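Side-chain contacts in BtGH115A (Bacteroides thetaiotaomicron, PDB 5BY3), which acts as a family GH115 4-O-methyl-alpha-glucuronidase with specificity for decorated arabinogalactans: residues A[461-466]-A[481-486]; A[472-477]-A[553-558]; A[67-72]-A[76-81]; A[30-35]-A[42-47]; A[263-268]-A[315-320]. All coordinates share one frame; numbering follows the deposited sequence.

Interaction 1 of 5, residues A[461-466]-A[481-486]; sequences GVTAHL and TILSVM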
# COMPACT_ATOMS: atom_id res chain seq x y z
N GLY A 461 11.22 14.82 -3.81
CA GLY A 461 10.10 14.37 -4.63
C GLY A 461 9.51 13.02 -4.19
O GLY A 461 10.13 12.22 -3.48
N VAL A 462 8.29 12.79 -4.62
CA VAL A 462 7.84 11.47 -5.09
C VAL A 462 8.89 10.86 -6.01
O VAL A 462 9.22 9.72 -5.84
CB VAL A 462 6.46 11.64 -5.83
CG1 VAL A 462 6.31 10.79 -7.10
CG2 VAL A 462 5.33 11.38 -4.85
N THR A 463 9.40 11.65 -6.96
CA THR A 463 10.37 11.26 -7.99
C THR A 463 11.75 11.01 -7.37
O THR A 463 12.36 9.96 -7.62
CB THR A 463 10.38 12.33 -9.12
OG1 THR A 463 9.09 12.32 -9.75
CG2 THR A 463 11.48 12.11 -10.19
N ALA A 464 12.18 11.91 -6.49
CA ALA A 464 13.44 11.72 -5.78
C ALA A 464 13.46 10.47 -4.89
O ALA A 464 14.52 9.84 -4.73
CB ALA A 464 13.83 12.96 -5.00
N HIS A 465 12.30 10.09 -4.34
CA HIS A 465 12.17 8.84 -3.58
C HIS A 465 12.41 7.62 -4.47
O HIS A 465 13.27 6.79 -4.16
CB HIS A 465 10.82 8.74 -2.86
CG HIS A 465 10.72 7.59 -1.89
ND1 HIS A 465 10.30 6.33 -2.26
CD2 HIS A 465 11.03 7.51 -0.57
CE1 HIS A 465 10.34 5.52 -1.21
NE2 HIS A 465 10.76 6.22 -0.17
N LEU A 466 11.69 7.52 -5.59
CA LEU A 466 11.87 6.41 -6.56
C LEU A 466 13.29 6.33 -7.16
O LEU A 466 13.87 5.25 -7.26
CB LEU A 466 10.81 6.51 -7.69
CG LEU A 466 10.90 5.52 -8.84
CD1 LEU A 466 10.75 4.08 -8.37
CD2 LEU A 466 9.89 5.86 -9.92
N THR A 481 18.77 4.84 -16.65
CA THR A 481 17.95 4.50 -17.80
C THR A 481 16.54 4.11 -17.30
O THR A 481 15.53 4.39 -17.95
CB THR A 481 18.64 3.46 -18.75
OG1 THR A 481 17.97 2.20 -18.69
CG2 THR A 481 20.17 3.26 -18.44
N ILE A 482 16.48 3.52 -16.10
CA ILE A 482 15.28 2.84 -15.62
C ILE A 482 14.24 3.75 -14.94
O ILE A 482 13.06 3.44 -14.98
CB ILE A 482 15.68 1.60 -14.77
CG1 ILE A 482 16.22 0.47 -15.68
CG2 ILE A 482 14.56 1.07 -13.91
CD1 ILE A 482 15.58 0.35 -17.05
N LEU A 483 14.67 4.85 -14.33
CA LEU A 483 13.78 5.78 -13.63
C LEU A 483 12.59 6.20 -14.47
O LEU A 483 11.47 6.17 -13.99
CB LEU A 483 14.53 7.02 -13.07
CG LEU A 483 13.73 8.27 -12.60
CD1 LEU A 483 12.74 8.00 -11.48
CD2 LEU A 483 14.68 9.34 -12.16
N SER A 484 12.85 6.61 -15.71
CA SER A 484 11.78 7.06 -16.61
C SER A 484 10.90 5.89 -17.05
O SER A 484 9.72 6.06 -17.27
CB SER A 484 12.34 7.80 -17.83
OG SER A 484 12.95 6.89 -18.74
N VAL A 485 11.49 4.71 -17.17
CA VAL A 485 10.72 3.47 -17.43
C VAL A 485 9.69 3.13 -16.34
O VAL A 485 8.52 2.85 -16.64
CB VAL A 485 11.65 2.30 -17.71
CG1 VAL A 485 10.93 0.98 -17.58
CG2 VAL A 485 12.24 2.47 -19.10
N MSE A 486 10.12 3.19 -15.07
CA MSE A 486 9.23 2.95 -13.92
C MSE A 486 8.15 4.00 -13.91
O MSE A 486 6.97 3.70 -13.75
CB MSE A 486 10.04 2.88 -12.62
CG MSE A 486 10.92 1.62 -12.48
SE MSE A 486 10.22 -0.05 -13.28
CE MSE A 486 9.09 -0.71 -11.82

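Interaction 2 of 5, residues A[472-477]-A[553-558]; sequences RELGTS and SAYFEL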
# COMPACT_ATOMS: atom_id res chain seq x y z
N ARG A 472 19.63 2.76 -5.31
CA ARG A 472 20.05 1.83 -4.23
C ARG A 472 19.94 0.32 -4.62
O ARG A 472 20.83 -0.45 -4.29
CB ARG A 472 19.35 2.14 -2.90
CG ARG A 472 19.85 1.45 -1.63
CD ARG A 472 18.77 1.65 -0.55
NE ARG A 472 17.69 0.65 -0.70
CZ ARG A 472 16.47 0.67 -0.13
NH1 ARG A 472 16.06 1.67 0.62
NH2 ARG A 472 15.62 -0.33 -0.36
N GLU A 473 18.87 -0.08 -5.29
CA GLU A 473 18.64 -1.53 -5.53
C GLU A 473 19.36 -2.07 -6.78
O GLU A 473 19.94 -3.16 -6.77
CB GLU A 473 17.16 -1.92 -5.54
CG GLU A 473 16.29 -1.46 -4.36
CD GLU A 473 16.80 -1.82 -2.96
OE1 GLU A 473 16.18 -2.65 -2.30
OE2 GLU A 473 17.77 -1.23 -2.45
N LEU A 474 19.33 -1.28 -7.85
CA LEU A 474 20.12 -1.58 -9.04
C LEU A 474 21.37 -0.70 -8.91
O LEU A 474 21.78 -0.41 -7.79
CB LEU A 474 19.28 -1.30 -10.27
CG LEU A 474 17.79 -1.53 -9.98
CD1 LEU A 474 16.93 -0.72 -10.93
CD2 LEU A 474 17.39 -3.00 -9.95
N GLY A 475 22.02 -0.27 -9.96
CA GLY A 475 23.06 0.75 -9.69
C GLY A 475 22.63 2.15 -10.06
O GLY A 475 21.51 2.36 -10.52
N THR A 476 23.51 3.11 -9.88
CA THR A 476 23.32 4.44 -10.47
C THR A 476 23.15 4.41 -12.00
O THR A 476 22.30 5.12 -12.55
CB THR A 476 24.49 5.34 -10.05
OG1 THR A 476 24.38 5.57 -8.64
CG2 THR A 476 24.42 6.67 -10.77
N SER A 477 23.94 3.57 -12.68
CA SER A 477 23.96 3.59 -14.14
C SER A 477 22.71 2.93 -14.75
O SER A 477 22.24 3.35 -15.82
CB SER A 477 25.34 3.10 -14.71
OG SER A 477 25.40 1.76 -15.23
N SER A 553 18.90 -11.04 -10.18
CA SER A 553 17.60 -11.48 -9.68
C SER A 553 16.71 -10.30 -9.21
O SER A 553 15.54 -10.25 -9.55
CB SER A 553 17.79 -12.52 -8.57
OG SER A 553 18.47 -13.67 -9.08
N ALA A 554 17.26 -9.33 -8.49
CA ALA A 554 16.47 -8.16 -8.09
C ALA A 554 15.99 -7.43 -9.32
O ALA A 554 14.86 -6.87 -9.36
CB ALA A 554 17.29 -7.23 -7.21
N TYR A 555 16.80 -7.45 -10.36
CA TYR A 555 16.37 -6.78 -11.57
C TYR A 555 15.17 -7.51 -12.19
O TYR A 555 14.22 -6.88 -12.62
CB TYR A 555 17.53 -6.62 -12.56
CG TYR A 555 17.19 -5.76 -13.76
CD1 TYR A 555 17.06 -4.36 -13.64
CD2 TYR A 555 16.99 -6.34 -15.00
CE1 TYR A 555 16.75 -3.57 -14.74
CE2 TYR A 555 16.70 -5.56 -16.11
CZ TYR A 555 16.58 -4.19 -15.97
OH TYR A 555 16.28 -3.45 -17.07
N PHE A 556 15.19 -8.84 -12.20
CA PHE A 556 14.08 -9.51 -12.85
C PHE A 556 12.81 -9.27 -12.03
O PHE A 556 11.75 -8.94 -12.56
CB PHE A 556 14.35 -11.01 -13.07
CG PHE A 556 13.32 -11.68 -13.95
CD1 PHE A 556 13.49 -11.71 -15.34
CD2 PHE A 556 12.15 -12.23 -13.40
CE1 PHE A 556 12.50 -12.29 -16.16
CE2 PHE A 556 11.18 -12.81 -14.20
CZ PHE A 556 11.36 -12.85 -15.58
N GLU A 557 12.96 -9.42 -10.72
CA GLU A 557 11.91 -9.23 -9.73
C GLU A 557 11.30 -7.83 -9.70
O GLU A 557 10.07 -7.72 -9.70
CB GLU A 557 12.44 -9.60 -8.34
CG GLU A 557 12.55 -11.10 -8.17
CD GLU A 557 13.33 -11.48 -6.95
OE1 GLU A 557 12.95 -11.05 -5.84
OE2 GLU A 557 14.32 -12.23 -7.12
N LEU A 558 12.14 -6.80 -9.73
CA LEU A 558 11.70 -5.42 -9.49
C LEU A 558 11.48 -4.57 -10.73
O LEU A 558 10.69 -3.63 -10.71
CB LEU A 558 12.67 -4.74 -8.53
CG LEU A 558 12.91 -5.51 -7.20
CD1 LEU A 558 14.13 -4.99 -6.47
CD2 LEU A 558 11.72 -5.48 -6.26

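Interaction 3 of 5, residues A[67-72]-A[76-81]; sequences NIIVGT and SKLIEQ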
# COMPACT_ATOMS: atom_id res chain seq x y z
N ASN A 67 32.86 -2.00 21.47
CA ASN A 67 33.00 -0.83 20.59
C ASN A 67 31.67 -0.27 20.03
O ASN A 67 31.63 0.89 19.63
CB ASN A 67 34.03 -1.08 19.48
CG ASN A 67 35.38 -0.46 19.81
OD1 ASN A 67 35.54 0.76 19.73
ND2 ASN A 67 36.35 -1.29 20.18
N ILE A 68 30.62 -1.10 20.01
CA ILE A 68 29.24 -0.68 19.78
C ILE A 68 28.50 -1.00 21.07
O ILE A 68 28.42 -2.16 21.46
CB ILE A 68 28.52 -1.44 18.63
CG1 ILE A 68 29.21 -1.25 17.27
CG2 ILE A 68 27.04 -1.05 18.55
CD1 ILE A 68 28.70 -2.17 16.17
N ILE A 69 27.95 0.04 21.71
CA ILE A 69 27.16 -0.10 22.94
C ILE A 69 25.68 0.13 22.59
O ILE A 69 25.35 1.10 21.88
CB ILE A 69 27.57 0.95 24.02
CG1 ILE A 69 29.11 1.22 24.08
CG2 ILE A 69 26.94 0.63 25.36
CD1 ILE A 69 29.96 0.23 24.88
N VAL A 70 24.78 -0.73 23.09
CA VAL A 70 23.35 -0.56 22.82
C VAL A 70 22.48 -0.73 24.07
O VAL A 70 22.69 -1.65 24.87
CB VAL A 70 22.81 -1.47 21.67
CG1 VAL A 70 23.84 -1.66 20.56
CG2 VAL A 70 22.36 -2.83 22.18
N GLY A 71 21.49 0.15 24.21
CA GLY A 71 20.49 -0.03 25.26
C GLY A 71 19.34 0.96 25.31
O GLY A 71 19.37 2.05 24.71
N THR A 72 18.32 0.55 26.05
CA THR A 72 17.15 1.36 26.36
C THR A 72 17.40 2.23 27.62
O THR A 72 17.88 1.71 28.65
CB THR A 72 15.93 0.45 26.59
OG1 THR A 72 15.90 -0.57 25.59
CG2 THR A 72 14.60 1.23 26.59
N SER A 76 19.35 -0.02 31.26
CA SER A 76 20.71 -0.42 30.95
C SER A 76 21.67 0.50 31.71
O SER A 76 21.56 1.73 31.62
CB SER A 76 20.93 -0.31 29.43
OG SER A 76 22.22 -0.72 29.02
N LYS A 77 22.60 -0.08 32.46
CA LYS A 77 23.64 0.70 33.14
C LYS A 77 24.68 1.20 32.13
O LYS A 77 25.42 2.17 32.40
CB LYS A 77 24.29 -0.13 34.26
CG LYS A 77 25.11 0.69 35.26
CD LYS A 77 24.77 0.33 36.69
CE LYS A 77 25.01 1.52 37.60
NZ LYS A 77 24.21 1.42 38.84
N LEU A 78 24.69 0.55 30.97
CA LEU A 78 25.67 0.75 29.89
C LEU A 78 25.47 2.09 29.17
O LEU A 78 26.44 2.74 28.77
CB LEU A 78 25.55 -0.41 28.88
CG LEU A 78 25.92 -1.87 29.16
CD1 LEU A 78 25.33 -2.48 30.44
CD2 LEU A 78 25.49 -2.70 27.96
N ILE A 79 24.20 2.46 29.02
CA ILE A 79 23.78 3.72 28.38
C ILE A 79 24.28 4.93 29.17
O ILE A 79 24.77 5.90 28.57
CB ILE A 79 22.23 3.72 28.14
CG1 ILE A 79 21.87 2.91 26.88
CG2 ILE A 79 21.62 5.12 28.08
CD1 ILE A 79 22.66 3.22 25.62
N GLU A 80 24.17 4.85 30.50
CA GLU A 80 24.68 5.88 31.40
C GLU A 80 26.20 5.99 31.32
O GLU A 80 26.73 7.10 31.13
CB GLU A 80 24.29 5.60 32.85
CG GLU A 80 22.83 5.27 33.10
CD GLU A 80 22.56 4.97 34.56
OE1 GLU A 80 23.32 4.19 35.17
OE2 GLU A 80 21.57 5.52 35.09
N GLN A 81 26.87 4.84 31.42
CA GLN A 81 28.33 4.78 31.65
C GLN A 81 29.24 5.23 30.51
O GLN A 81 30.40 5.59 30.76
CB GLN A 81 28.78 3.41 32.23
CG GLN A 81 28.45 3.18 33.71
CD GLN A 81 28.52 4.45 34.58
OE1 GLN A 81 27.51 4.89 35.13
NE2 GLN A 81 29.72 5.03 34.71

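Interaction 4 of 5, residues A[30-35]-A[42-47]; sequences IACSGS and TSLDLL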
# COMPACT_ATOMS: atom_id res chain seq x y z
N ILE A 30 30.02 -6.16 20.88
CA ILE A 30 28.79 -5.44 21.07
C ILE A 30 28.28 -5.60 22.51
O ILE A 30 28.06 -6.70 22.95
CB ILE A 30 27.74 -5.81 19.99
CG1 ILE A 30 28.37 -5.75 18.56
CG2 ILE A 30 26.56 -4.86 20.14
CD1 ILE A 30 27.43 -5.91 17.36
N ALA A 31 28.11 -4.48 23.20
CA ALA A 31 27.66 -4.42 24.60
C ALA A 31 26.14 -4.25 24.69
O ALA A 31 25.59 -3.27 24.18
CB ALA A 31 28.37 -3.27 25.29
N CYS A 32 25.47 -5.21 25.33
CA CYS A 32 24.01 -5.20 25.45
C CYS A 32 23.63 -6.02 26.65
O CYS A 32 23.98 -7.20 26.72
CB CYS A 32 23.34 -5.82 24.22
SG CYS A 32 21.54 -6.03 24.34
N SER A 33 22.90 -5.39 27.58
CA SER A 33 22.45 -6.04 28.80
C SER A 33 21.49 -7.16 28.45
O SER A 33 20.73 -7.06 27.48
CB SER A 33 21.80 -5.01 29.73
OG SER A 33 20.90 -5.63 30.63
N GLY A 34 21.55 -8.24 29.24
CA GLY A 34 20.70 -9.42 29.02
C GLY A 34 19.26 -9.21 29.42
O GLY A 34 18.41 -10.08 29.18
N SER A 35 18.99 -8.05 30.01
CA SER A 35 17.67 -7.69 30.53
C SER A 35 16.75 -7.12 29.45
O SER A 35 15.57 -6.88 29.70
CB SER A 35 17.83 -6.68 31.68
OG SER A 35 18.38 -7.28 32.85
N THR A 42 16.72 -9.92 18.95
CA THR A 42 16.41 -10.34 17.58
C THR A 42 17.09 -9.46 16.53
O THR A 42 17.60 -9.98 15.55
CB THR A 42 14.90 -10.33 17.33
OG1 THR A 42 14.26 -11.10 18.34
CG2 THR A 42 14.59 -10.94 16.01
N SER A 43 17.11 -8.14 16.77
CA SER A 43 17.67 -7.12 15.88
C SER A 43 19.18 -7.12 15.89
O SER A 43 19.83 -6.85 14.86
CB SER A 43 17.18 -5.73 16.29
OG SER A 43 15.77 -5.75 16.49
N LEU A 44 19.72 -7.39 17.07
CA LEU A 44 21.12 -7.67 17.20
C LEU A 44 21.56 -8.82 16.29
O LEU A 44 22.51 -8.66 15.55
CB LEU A 44 21.47 -7.93 18.66
CG LEU A 44 21.87 -6.64 19.36
CD1 LEU A 44 22.29 -6.96 20.78
CD2 LEU A 44 22.99 -5.94 18.64
N ASP A 45 20.84 -9.95 16.33
CA ASP A 45 21.11 -11.07 15.42
C ASP A 45 21.12 -10.62 13.95
O ASP A 45 22.05 -10.96 13.19
CB ASP A 45 20.11 -12.22 15.63
CG ASP A 45 20.36 -13.03 16.91
OD1 ASP A 45 21.32 -12.76 17.66
OD2 ASP A 45 19.57 -13.97 17.16
N LEU A 46 20.12 -9.82 13.59
CA LEU A 46 19.98 -9.30 12.24
C LEU A 46 21.16 -8.42 11.87
O LEU A 46 21.63 -8.51 10.76
CB LEU A 46 18.70 -8.50 12.07
CG LEU A 46 17.49 -9.20 11.47
CD1 LEU A 46 16.37 -8.18 11.30
CD2 LEU A 46 17.85 -9.89 10.15
N LEU A 47 21.64 -7.61 12.80
CA LEU A 47 22.80 -6.75 12.52
C LEU A 47 24.08 -7.57 12.32
O LEU A 47 24.90 -7.27 11.44
CB LEU A 47 23.00 -5.67 13.59
CG LEU A 47 24.20 -4.74 13.45
CD1 LEU A 47 24.09 -3.75 12.31
CD2 LEU A 47 24.40 -3.97 14.73

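Interaction 5 of 5, residues A[263-268]-A[315-320]; sequences YDYVNN and LDRVFV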
# COMPACT_ATOMS: atom_id res chain seq x y z
N TYR A 263 -22.56 -17.81 13.98
CA TYR A 263 -21.75 -16.64 14.35
C TYR A 263 -22.64 -15.41 14.36
O TYR A 263 -22.62 -14.56 13.45
CB TYR A 263 -20.58 -16.47 13.38
CG TYR A 263 -19.60 -15.35 13.70
CD1 TYR A 263 -18.73 -15.44 14.78
CD2 TYR A 263 -19.51 -14.22 12.87
CE1 TYR A 263 -17.80 -14.43 15.05
CE2 TYR A 263 -18.61 -13.20 13.12
CZ TYR A 263 -17.75 -13.30 14.22
OH TYR A 263 -16.84 -12.30 14.48
N ASP A 264 -23.42 -15.34 15.43
CA ASP A 264 -24.57 -14.46 15.52
C ASP A 264 -24.70 -14.08 16.99
O ASP A 264 -24.87 -14.97 17.87
CB ASP A 264 -25.83 -15.24 15.06
CG ASP A 264 -27.09 -14.41 15.11
OD1 ASP A 264 -27.67 -14.25 16.20
OD2 ASP A 264 -27.49 -13.89 14.06
N TYR A 265 -24.61 -12.78 17.27
CA TYR A 265 -24.60 -12.36 18.66
C TYR A 265 -26.02 -12.18 19.20
O TYR A 265 -26.26 -12.41 20.38
CB TYR A 265 -23.75 -11.10 18.86
CG TYR A 265 -23.02 -11.05 20.18
CD1 TYR A 265 -21.92 -11.87 20.41
CD2 TYR A 265 -23.40 -10.15 21.21
CE1 TYR A 265 -21.23 -11.83 21.62
CE2 TYR A 265 -22.70 -10.09 22.41
CZ TYR A 265 -21.61 -10.93 22.61
OH TYR A 265 -20.89 -10.94 23.77
N VAL A 266 -26.94 -11.81 18.31
CA VAL A 266 -28.36 -11.66 18.69
C VAL A 266 -28.96 -12.98 19.19
O VAL A 266 -29.73 -12.95 20.14
CB VAL A 266 -29.20 -10.95 17.58
CG1 VAL A 266 -30.67 -10.81 17.97
CG2 VAL A 266 -28.64 -9.57 17.27
N ASN A 267 -28.57 -14.12 18.62
CA ASN A 267 -29.25 -15.39 18.91
C ASN A 267 -28.42 -16.48 19.61
O ASN A 267 -28.98 -17.45 20.16
CB ASN A 267 -29.87 -15.93 17.60
CG ASN A 267 -31.04 -15.08 17.13
OD1 ASN A 267 -32.05 -14.95 17.84
ND2 ASN A 267 -30.91 -14.48 15.93
N ASN A 268 -27.10 -16.29 19.59
CA ASN A 268 -26.12 -17.30 20.01
C ASN A 268 -24.91 -16.65 20.69
O ASN A 268 -23.81 -17.25 20.73
CB ASN A 268 -25.70 -18.14 18.77
CG ASN A 268 -24.97 -19.43 19.13
OD1 ASN A 268 -25.33 -20.14 20.07
ND2 ASN A 268 -23.94 -19.75 18.35
N LEU A 315 -23.83 -3.88 18.23
CA LEU A 315 -22.47 -3.44 18.50
C LEU A 315 -22.31 -2.90 19.92
O LEU A 315 -21.35 -3.28 20.61
CB LEU A 315 -22.05 -2.40 17.45
CG LEU A 315 -22.06 -2.84 15.98
CD1 LEU A 315 -21.70 -1.69 15.07
CD2 LEU A 315 -21.14 -4.04 15.69
N ASP A 316 -23.25 -2.04 20.34
CA ASP A 316 -23.35 -1.57 21.73
C ASP A 316 -23.24 -2.75 22.70
O ASP A 316 -22.47 -2.68 23.65
CB ASP A 316 -24.66 -0.78 21.95
CG ASP A 316 -24.79 0.47 21.05
OD1 ASP A 316 -23.75 1.12 20.76
OD2 ASP A 316 -25.93 0.84 20.64
N ARG A 317 -23.94 -3.85 22.40
CA ARG A 317 -23.90 -5.07 23.24
C ARG A 317 -22.52 -5.73 23.13
O ARG A 317 -21.98 -6.25 24.12
CB ARG A 317 -25.03 -6.06 22.85
CG ARG A 317 -25.13 -7.34 23.71
CD ARG A 317 -26.56 -7.71 24.11
NE ARG A 317 -27.26 -6.57 24.72
CZ ARG A 317 -27.14 -6.16 26.00
NH1 ARG A 317 -26.34 -6.81 26.86
NH2 ARG A 317 -27.81 -5.10 26.43
N VAL A 318 -21.97 -5.67 21.93
CA VAL A 318 -20.71 -6.33 21.61
C VAL A 318 -19.52 -5.61 22.25
O VAL A 318 -18.69 -6.25 22.86
CB VAL A 318 -20.59 -6.50 20.08
CG1 VAL A 318 -19.15 -6.59 19.61
CG2 VAL A 318 -21.39 -7.71 19.63
N PHE A 319 -19.45 -4.29 22.12
CA PHE A 319 -18.36 -3.52 22.74
C PHE A 319 -18.23 -3.82 24.24
O PHE A 319 -17.13 -4.13 24.73
CB PHE A 319 -18.56 -2.02 22.56
CG PHE A 319 -18.48 -1.54 21.15
CD1 PHE A 319 -17.84 -2.29 20.14
CD2 PHE A 319 -18.96 -0.27 20.83
CE1 PHE A 319 -17.73 -1.80 18.85
CE2 PHE A 319 -18.87 0.22 19.52
CZ PHE A 319 -18.23 -0.54 18.53
N VAL A 320 -19.37 -3.76 24.93
CA VAL A 320 -19.42 -3.86 26.38
C VAL A 320 -18.86 -5.19 26.85
O VAL A 320 -18.09 -5.22 27.81
CB VAL A 320 -20.85 -3.54 26.94
CG1 VAL A 320 -20.95 -3.81 28.43
CG2 VAL A 320 -21.24 -2.09 26.67

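Interaction 1 of 5, residues A[461-466]-A[481-486]
L466 and L483 mark the point where two consecutive helices of the chain draw together, their CA atoms 7.4 Å apart. The short helical segments 462-466 and 481-486 run at 127° between their N-to-C directions, and their axes come no closer than 11.0 Å. At this spacing the leucine methyls bridge most of the gap. Both leucines reach into it, L483 bringing its CD1 end in from the second helix. In L466, CG lies anti to the backbone N (chi1 175°), which sends the CD2 methyl across to L483 CD1 at 3.9 Å. The same CD2 methyl rests 4.0 Å from CB of M486, a selenomethionine whose chain bends at chi2 and chi3 and carries its end away from the contact. One methyl therefore meets two residues of successive turns. T463 adds a looser touch, its CG2 lying 4.5 Å from L483 CD1. The side-chain contacts are apolar, with one carbonyl, T463 O, brushed by L483 CD1. Around them, L470 of helix 462-473 touches both L483 and M486 and continues the interface along the pair, V563 of helix 552-580 packs on M486, and helix 411-423 meets V462 on the first helix.

Interaction 2 of 5, residues A[472-477]-A[553-558]
Apolar packing joins E473, the last residue of helix 462-473, and L474 just after it to Y555 and L558 on the early turns of helix 552-580, in a buried part of the helical region. L474 is the first residue to leave helical geometry, so the chain turns at the contact itself. Its CD2 methyl meets the rim of the tyrosine, lying in the ring plane 3.9 Å from Y555 CD1. The ring is brought there by a CG anti to the backbone N (chi1 -172°), and its hydroxyl is held elsewhere, by V540 O. One turn further on, L558 CD1 lies 4.4 Å from E473 CB, a looser approach that uses only the aliphatic base of the glutamate. The carboxylate turns to its own neighbour: R472 grips it side-on, NE reaching E473 OE2 at 2.6 Å and NH2 reaching E473 OE1 at 3.1 Å. Both bonds are nearly straight and lie in the guanidinium plane, yet meet the carboxylate from above its own plane. S130 also bonds E473 OE1, and E445 pairs with R472. The arrangement is that of two consecutive helices, 462-473 and 476-495, joined by a short turn at L474-G475 that packs on helix 552-580 in an all-helical region.

Interaction 3 of 5, residues A[67-72]-A[76-81]
I79 and G71 form the tightest part of this contact, where the short helix 77-81 folds back across strand 68-72 after a four-residue link. The short axes approach to 7.3 Å at 120°. Van der Waals packing against the backbone comes first. I79 lays its longer branch on the backbone of G71, CG1 standing 3.4 Å from G71 O and CD1 3.6 Å from G71 N. With CG1 beside the backbone N (chi1 -80°), that branch is directed at the strand, and the bare glycine CA lets it settle there. Cut back to an alanine here, the I79 side chain loses its CG1-CD1 branch, which is likely to open a gap over the G71 backbone. A second apolar group lies further back along the strand, where I69 CG2 meets L78 CB at 3.9 Å and the two side chains cross obliquely. L78 also touches A31 of strand 28-31, and I79 reaches V107 and A109 of strand 106-110, so the helix spans neighbouring strands of the sheet.

Polar groups lie at the linking end. S76 caps the helix, its OG accepting a weak bond from L78 N at 3.4 Å, and turns its CB to T72 O at 3.7 Å. The T72 hydroxyl is bound outside the pair, by E36 and T116. Chemically, the helix is seated on the sheet by hydrocarbon laid on backbone and on other hydrocarbon, while its hydroxyl cap serves the first turn of the helix; shape, more than charge, sets the fit.

Interaction 4 of 5, residues A[30-35]-A[42-47]
I30 and L44 are the residues of closest backbone approach, with CA atoms 8.9 Å apart, so strand 28-31 and helix 38-55 leave a side-chain layer between them. L44 is the main contributor from the helix, its two methyls taking different partners. CD1 reaches C32, lying 3.8 Å from C32 SG and equally close to C32 CB. The sulfur is placed there by a CB-SG bond anti to the backbone N (chi1 174°). CD2 meets the branch methyl of the isoleucine, I30 CG2, at 4.0 Å, and the two side chains lie alongside one another, pointing opposite ways. One turn along the helix, L47 adds a slighter touch, its CD2 methyl standing 4.5 Å from I30 CD1. Thus I30 uses both of its branches, the short one for L44 and the long one for L47.

Further on, S33 opens an ST turn: S33 OG accepts from S35 N at 3.1 Å, with an N-H...O angle of 163°. Behind the leucines lies helix 113-126, whose I120 touches both L44 and L47, while I61 of strand 59-62 packs against I30 and L44. The pair belongs to the beta-alpha-beta unit formed by strand 28-31, helix 38-55 and strand 59-62, a classic way of laying a helix on parallel strands. Every group that meets across it is a methyl, a methylene or a thiol. Such an interface relies on dispersion and on exclusion of water, and its specificity probably rests on the fit of the branched side chains, since directional bonds take no part.

Interaction 5 of 5, residues A[263-268]-A[315-320]
At the start of helix 265-283, Y265 lays its ring against V318 and R317 of helix 308-329, joining two helices within the region of the chain assigned to glycosyl hydrolase family 115. V318 comes over one face of the ring: CG2 lies 3.8 Å from the centroid of Y265, 23° off the ring normal, a CH-pi contact displaced toward the rim, with Y265 CD2 nearest at 3.5 Å. R317 comes from another direction, using the aliphatic root of its side chain. With CG anti to the backbone N (chi1 -177°), that methylene sits at the ring edge, in plane, 3.9 Å from Y265 CE2. The hydroxyl is fixed by D321, one turn beyond V318, so the ring is tied to the same helix by its polar end as well as by its face. A serine in place of Y265 would probably leave V318 CG2 without its aromatic cover and D321 without its hydroxyl partner. Just before the tyrosine, D264 caps the helix: its OD1 accepts from N267 N at 2.6 Å, and a weak bond from N267 ND2 joins it. The two helices lie in the chain on either side of strand 290-291 of the eight-stranded parallel sheet, and the contact is a helix-helix packing at the periphery of the region assigned to a TIM-barrel family.

Overall arrangement
The five contacts fall into two touching pairs and one outlier. Interactions 1 and 2 share helices 462-473 and 476-495, and their segments alternate along the chain. They touch where M486 CE lies 3.5 Å from L558 O and I482 CD1 lies 3.9 Å from Y555 OH. Interactions 3 and 4, centres 11 Å apart, use neighbouring strands of one sheet, with V70 N 2.9 Å from A31 O in a probable hydrogen bond. Interaction 5 stands alone, about 50 Å from interaction 1 between centres and across the chain's centre from it. The bound nickel ion, at L404 and D436, is about 14 Å from the side chain of L558 in interaction 2.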